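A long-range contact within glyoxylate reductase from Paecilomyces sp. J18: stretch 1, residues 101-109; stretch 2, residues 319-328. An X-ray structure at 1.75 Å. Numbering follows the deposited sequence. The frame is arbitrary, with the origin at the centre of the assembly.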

ATOM      1  N   GLY A 101       4.449  24.816   4.364  1.00 20.55           N
ATOM      2  CA  GLY A 101       5.801  24.700   4.911  1.00 19.47           C
ATOM      3  C   GLY A 101       6.044  23.422   5.723  1.00 18.56           C
ATOM      4  O   GLY A 101       6.856  23.403   6.649  1.00 20.91           O
ATOM      5  N   ILE A 102       5.361  22.349   5.374  1.00 16.24           N
ATOM      6  CA  ILE A 102       5.489  21.066   6.094  1.00 16.50           C
ATOM      7  C   ILE A 102       6.156  19.997   5.214  1.00 20.36           C
ATOM      8  O   ILE A 102       5.731  19.763   4.082  1.00 19.40           O
ATOM      9  CB  ILE A 102       4.098  20.548   6.546  1.00 13.45           C
ATOM     10  CG1 ILE A 102       3.380  21.585   7.407  1.00 12.17           C
ATOM     11  CG2 ILE A 102       4.213  19.183   7.253  1.00 14.75           C
ATOM     12  CD1 ILE A 102       1.925  21.215   7.677  1.00 16.76           C
ATOM     13  N   ALA A 103       7.199  19.359   5.743  1.00 15.43           N
ATOM     14  CA  ALA A 103       7.896  18.269   5.050  1.00 16.28           C
ATOM     15  C   ALA A 103       7.297  16.954   5.485  1.00 16.40           C
ATOM     16  O   ALA A 103       6.980  16.791   6.669  1.00 14.60           O
ATOM     17  CB  ALA A 103       9.387  18.310   5.355  1.00 19.15           C
ATOM     18  N   ILE A 104       7.124  16.016   4.543  1.00 12.89           N
ATOM     19  CA  ILE A 104       6.491  14.738   4.827  1.00 11.51           C
ATOM     20  C   ILE A 104       7.470  13.608   4.547  1.00 17.05           C
ATOM     21  O   ILE A 104       8.156  13.620   3.524  1.00 18.89           O
ATOM     22  CB  ILE A 104       5.308  14.508   3.860  1.00 11.63           C
ATOM     23  CG1 ILE A 104       4.373  15.724   3.869  1.00 17.95           C
ATOM     24  CG2 ILE A 104       4.566  13.227   4.182  1.00 11.42           C
ATOM     25  CD1 ILE A 104       3.428  15.772   5.037  1.00 20.21           C
ATOM     26  N   SER A 105       7.547  12.639   5.456  1.00 13.19           N
ATOM     27  CA  SER A 105       8.263  11.397   5.188  1.00 11.68           C
ATOM     28  C   SER A 105       7.313  10.214   5.193  1.00 10.55           C
ATOM     29  O   SER A 105       6.220  10.276   5.769  1.00 13.29           O
ATOM     30  CB  SER A 105       9.416  11.219   6.208  1.00 17.98           C
ATOM     31  OG  SER A 105       8.910  10.966   7.495  1.00 14.29           O
ATOM     32  N   SER A 106       7.675   9.122   4.502  1.00 13.57           N
ATOM     33  CA  SER A 106       6.847   7.915   4.503  1.00 11.66           C
ATOM     34  C   SER A 106       7.789   6.784   4.843  1.00  9.39           C
ATOM     35  O   SER A 106       8.924   7.055   5.286  1.00 15.09           O
ATOM     36  CB  SER A 106       6.235   7.653   3.109  1.00 14.13           C
ATOM     37  OG  SER A 106       7.278   7.772   2.156  1.00 15.18           O
ATOM     38  N   THR A 107       7.343   5.551   4.636  1.00 16.15           N
ATOM     39  CA  THR A 107       8.184   4.376   4.920  1.00 15.50           C
ATOM     40  C   THR A 107       8.330   3.473   3.691  1.00 14.43           C
ATOM     41  O   THR A 107       7.689   2.418   3.646  1.00 14.69           O
ATOM     42  CB  THR A 107       7.632   3.536   6.059  1.00 14.14           C
ATOM     43  OG1 THR A 107       6.315   3.044   5.731  1.00 16.46           O
ATOM     44  CG2 THR A 107       7.560   4.366   7.345  1.00 12.40           C
ATOM     45  N   PRO A 108       9.285   3.838   2.807  1.00 16.75           N
ATOM     46  CA  PRO A 108       9.671   3.113   1.572  1.00 19.26           C
ATOM     47  C   PRO A 108      10.890   2.177   1.722  1.00 27.84           C
ATOM     48  O   PRO A 108      11.841   2.539   2.306  1.00 46.14           O
ATOM     49  CB  PRO A 108      10.122   4.252   0.668  1.00 18.42           C
ATOM     50  CG  PRO A 108      10.810   5.163   1.637  1.00 21.58           C
ATOM     51  CD  PRO A 108       9.829   5.207   2.796  1.00 21.09           C
ATOM     52  N   ILE A 109      10.787   0.931   1.288  1.00 17.16           N
ATOM     53  CA  ILE A 109      11.828  -0.051   1.577  1.00 20.41           C
ATOM     54  C   ILE A 109      11.803  -0.792   2.909  1.00 37.81           C
ATOM     55  O   ILE A 109      12.611  -1.637   3.085  1.00 61.99           O
ATOM     56  CB  ILE A 109      13.251   0.496   1.602  1.00 19.57           C
ATOM     57  CG1 ILE A 109      13.523   1.512   0.505  1.00 27.12           C
ATOM     58  CG2 ILE A 109      14.220  -0.672   1.506  1.00 23.03           C
ATOM     59  CD1 ILE A 109      15.020   1.834   0.403  1.00 34.56           C
TER
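Stretch 2 (319-328) ELLTQVPEQK

The most unusual feature of this contact is a glutamine side chain that imitates a backbone. The carboxamide of Gln 327 meets the strand edge with both of its polar atoms: NE2 donates to Ile 102 O at 2.9 Å (angle at the hydrogen 162°), and OE1 accepts from Ile 104 N, also at 2.9 Å (159°). An extended strand offers this carbonyl and this amide on the same side of Ala 103, and the amide group of a glutamine carries a matching donor and acceptor, so a single side chain can occupy both. The short approach of Ala 103 CA to Gln 327 OE1, 3.3 Å, follows from this seating. A second glutamine supports the arrangement from within stretch 2, with Gln 323 NE2 donating to Gln 327 OE1 at 3.0 Å, so that this oxygen accepts two hydrogen bonds.

Beyond Ile 104 the pairing passes from side chain to main chain. Val 324 N donates to Ile 104 O at 2.9 Å and 165°, and Ser 106 N donates to Thr 322 O at 3.2 Å and 157°. These two bonds flank the closest CA pair of the contact, Ser 105 CA to Gln 323 CA at 4.1 Å, and define a single beta bridge. Its direction can be read from the bonded partners: as stretch 1 advances from Ile 104 to Ser 106, stretch 2 runs back from Val 324 to Thr 322, so the bridge is antiparallel in register, although the two chains cross steeply rather than running alongside each other. Two CA-H...O contacts accompany the bridge, Gln 323 CA to Ile 104 O and Ser 105 CA to Thr 322 O, each 3.3 Å between the heavy atoms.

The backbone torsions agree with a local pairing. Residues 103-105 form a strand, with phi from -93° to -119° and psi from 135° to 156°. In stretch 2, Gln 323 and Val 324 are extended, near -60°/140°, whereas Thr 322 has a psi of 60° and residues 325-327 have helical phi/psi values. This change of course is accompanied by a bond from Gln 327 N to Val 324 O, 3.0 Å, and the chain folds back far enough for the Gln 327 side chain, which points toward stretch 1, to reach the strand.

Thr 322 extends the contact past the bridge. Its OG1 donates to Ser 106 O at 2.7 Å, the shortest distance between the stretches, and its CB lies 3.8 Å from Pro 108 CD.

Side-chain packing completes the fit. Leu 320 points toward stretch 1 and makes an apolar contact, CD1 to Ala 103 CB at 3.6 Å, with the same methyl 3.8 Å from Ser 105 CB; these alternate strand residues thus share one neighbour. Val 324 CG1 lies 3.9 Å from Ile 104 CG2, a second apolar contact, and 3.8 Å from Ser 106 OG. Altogether the two stretches bury 477 Å², counted over both sides, although their touching residues are at least 214 positions apart in sequence.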

ATOM      1  N   GLU A 319      16.183  17.673   9.193  1.00 26.90           N
ATOM      2  CA  GLU A 319      16.055  16.976   7.923  1.00 30.93           C
ATOM      3  C   GLU A 319      15.427  15.594   8.087  1.00 24.24           C
ATOM      4  O   GLU A 319      15.529  14.969   9.134  1.00 22.42           O
ATOM      5  CB  GLU A 319      17.403  16.909   7.196  1.00 39.07           C
ATOM      6  CG  GLU A 319      18.434  16.036   7.865  1.00 43.39           C
ATOM      7  CD  GLU A 319      19.806  16.668   7.843  1.00 54.03           C
ATOM      8  OE1 GLU A 319      19.876  17.916   7.780  1.00 60.44           O
ATOM      9  OE2 GLU A 319      20.809  15.922   7.912  1.00 55.29           O
ATOM     10  N   LEU A 320      14.756  15.139   7.039  1.00 23.43           N
ATOM     11  CA  LEU A 320      14.145  13.825   7.027  1.00 20.18           C
ATOM     12  C   LEU A 320      15.076  12.767   6.413  1.00 24.37           C
ATOM     13  O   LEU A 320      16.033  13.090   5.701  1.00 25.73           O
ATOM     14  CB  LEU A 320      12.820  13.876   6.260  1.00 18.65           C
ATOM     15  CG  LEU A 320      11.707  14.714   6.877  1.00 21.32           C
ATOM     16  CD1 LEU A 320      10.537  14.886   5.877  1.00 16.15           C
ATOM     17  CD2 LEU A 320      11.212  14.087   8.192  1.00 20.36           C
ATOM     18  N   LEU A 321      14.791  11.505   6.700  1.00 21.12           N
ATOM     19  CA  LEU A 321      15.535  10.396   6.126  1.00 20.07           C
ATOM     20  C   LEU A 321      14.881   9.912   4.835  1.00 21.63           C
ATOM     21  O   LEU A 321      15.565   9.643   3.845  1.00 22.07           O
ATOM     22  CB  LEU A 321      15.609   9.242   7.128  1.00 20.97           C
ATOM     23  CG  LEU A 321      16.244   9.593   8.463  1.00 24.23           C
ATOM     24  CD1 LEU A 321      16.436   8.317   9.278  1.00 24.27           C
ATOM     25  CD2 LEU A 321      17.565  10.285   8.244  1.00 26.02           C
ATOM     26  N   THR A 322      13.552   9.785   4.852  1.00 17.27           N
ATOM     27  CA  THR A 322      12.803   9.328   3.695  1.00 18.84           C
ATOM     28  C   THR A 322      11.674  10.288   3.293  1.00 14.86           C
ATOM     29  O   THR A 322      10.488   9.912   3.262  1.00 17.62           O
ATOM     30  CB  THR A 322      12.181   7.967   3.926  1.00 19.97           C
ATOM     31  OG1 THR A 322      11.420   7.963   5.151  1.00 18.13           O
ATOM     32  CG2 THR A 322      13.271   6.891   3.992  1.00 22.41           C
ATOM     33  N   GLN A 323      12.055  11.507   2.982  1.00 16.89           N
ATOM     34  CA  GLN A 323      11.087  12.518   2.509  1.00 13.82           C
ATOM     35  C   GLN A 323      10.412  12.043   1.225  1.00 16.65           C
ATOM     36  O   GLN A 323      11.062  11.444   0.360  1.00 20.06           O
ATOM     37  CB  GLN A 323      11.787  13.832   2.255  1.00 16.20           C
ATOM     38  CG  GLN A 323      10.806  14.967   1.913  1.00 20.21           C
ATOM     39  CD  GLN A 323      11.467  16.339   1.876  1.00 21.04           C
ATOM     40  OE1 GLN A 323      12.677  16.455   1.693  1.00 27.21           O
ATOM     41  NE2 GLN A 323      10.666  17.394   2.051  1.00 18.55           N
ATOM     42  N   VAL A 324       9.100  12.259   1.119  1.00 13.90           N
ATOM     43  CA  VAL A 324       8.339  11.820  -0.060  1.00 15.50           C
ATOM     44  C   VAL A 324       8.918  12.425  -1.358  1.00 21.59           C
ATOM     45  O   VAL A 324       9.350  13.574  -1.374  1.00 21.75           O
ATOM     46  CB  VAL A 324       6.853  12.150   0.086  1.00 14.82           C
ATOM     47  CG1 VAL A 324       6.236  11.354   1.260  1.00 15.62           C
ATOM     48  CG2 VAL A 324       6.617  13.675   0.245  1.00 18.60           C
ATOM     49  N   PRO A 325       8.956  11.626  -2.459  1.00 24.30           N
ATOM     50  CA  PRO A 325       9.603  12.089  -3.696  1.00 23.02           C
ATOM     51  C   PRO A 325       8.941  13.350  -4.276  1.00 17.26           C
ATOM     52  O   PRO A 325       9.633  14.155  -4.884  1.00 19.52           O
ATOM     53  CB  PRO A 325       9.453  10.887  -4.660  1.00 23.82           C
ATOM     54  CG  PRO A 325       8.411   9.988  -4.031  1.00 25.58           C
ATOM     55  CD  PRO A 325       8.548  10.215  -2.540  1.00 24.46           C
ATOM     56  N   GLU A 326       7.640  13.532  -4.073  1.00 16.97           N
ATOM     57  CA  GLU A 326       7.016  14.809  -4.486  1.00 24.40           C
ATOM     58  C   GLU A 326       7.732  16.065  -4.002  1.00 26.56           C
ATOM     59  O   GLU A 326       7.765  17.080  -4.712  1.00 27.52           O
ATOM     60  CB  GLU A 326       5.553  14.885  -4.065  1.00 23.75           C
ATOM     61  CG  GLU A 326       4.681  13.859  -4.717  1.00 25.18           C
ATOM     62  CD  GLU A 326       4.688  12.533  -3.977  1.00 30.57           C
ATOM     63  OE1 GLU A 326       5.649  12.249  -3.242  1.00 24.42           O
ATOM     64  OE2 GLU A 326       3.726  11.767  -4.134  1.00 37.04           O
ATOM     65  N   GLN A 327       8.313  16.024  -2.803  1.00 20.79           N
ATOM     66  CA  GLN A 327       8.920  17.228  -2.261  1.00 27.06           C
ATOM     67  C   GLN A 327      10.416  17.206  -2.466  1.00 31.45           C
ATOM     68  O   GLN A 327      11.096  18.168  -2.153  1.00 30.15           O
ATOM     69  CB  GLN A 327       8.635  17.378  -0.755  1.00 20.98           C
ATOM     70  CG  GLN A 327       7.149  17.425  -0.383  1.00 19.10           C
ATOM     71  CD  GLN A 327       6.949  17.686   1.098  1.00 20.62           C
ATOM     72  OE1 GLN A 327       7.681  17.136   1.927  1.00 16.48           O
ATOM     73  NE2 GLN A 327       5.982  18.561   1.442  1.00 20.52           N
ATOM     74  N   LYS A 328      10.935  16.107  -2.990  1.00 39.44           N
ATOM     75  CA  LYS A 328      12.375  15.883  -2.962  1.00 46.27           C
ATOM     76  C   LYS A 328      13.008  16.000  -4.351  1.00 50.02           C
ATOM     77  O   LYS A 328      12.656  16.880  -5.147  1.00 49.93           O
ATOM     78  CB  LYS A 328      12.657  14.504  -2.342  1.00 48.10           C
ATOM     79  CG  LYS A 328      14.050  14.308  -1.735  1.00 48.60           C
ATOM     80  CD  LYS A 328      14.148  12.904  -1.123  1.00 49.78           C
ATOM     81  CE  LYS A 328      15.577  12.531  -0.739  1.00 50.75           C
ATOM     82  NZ  LYS A 328      15.652  11.270   0.083  1.00 48.89           N
TER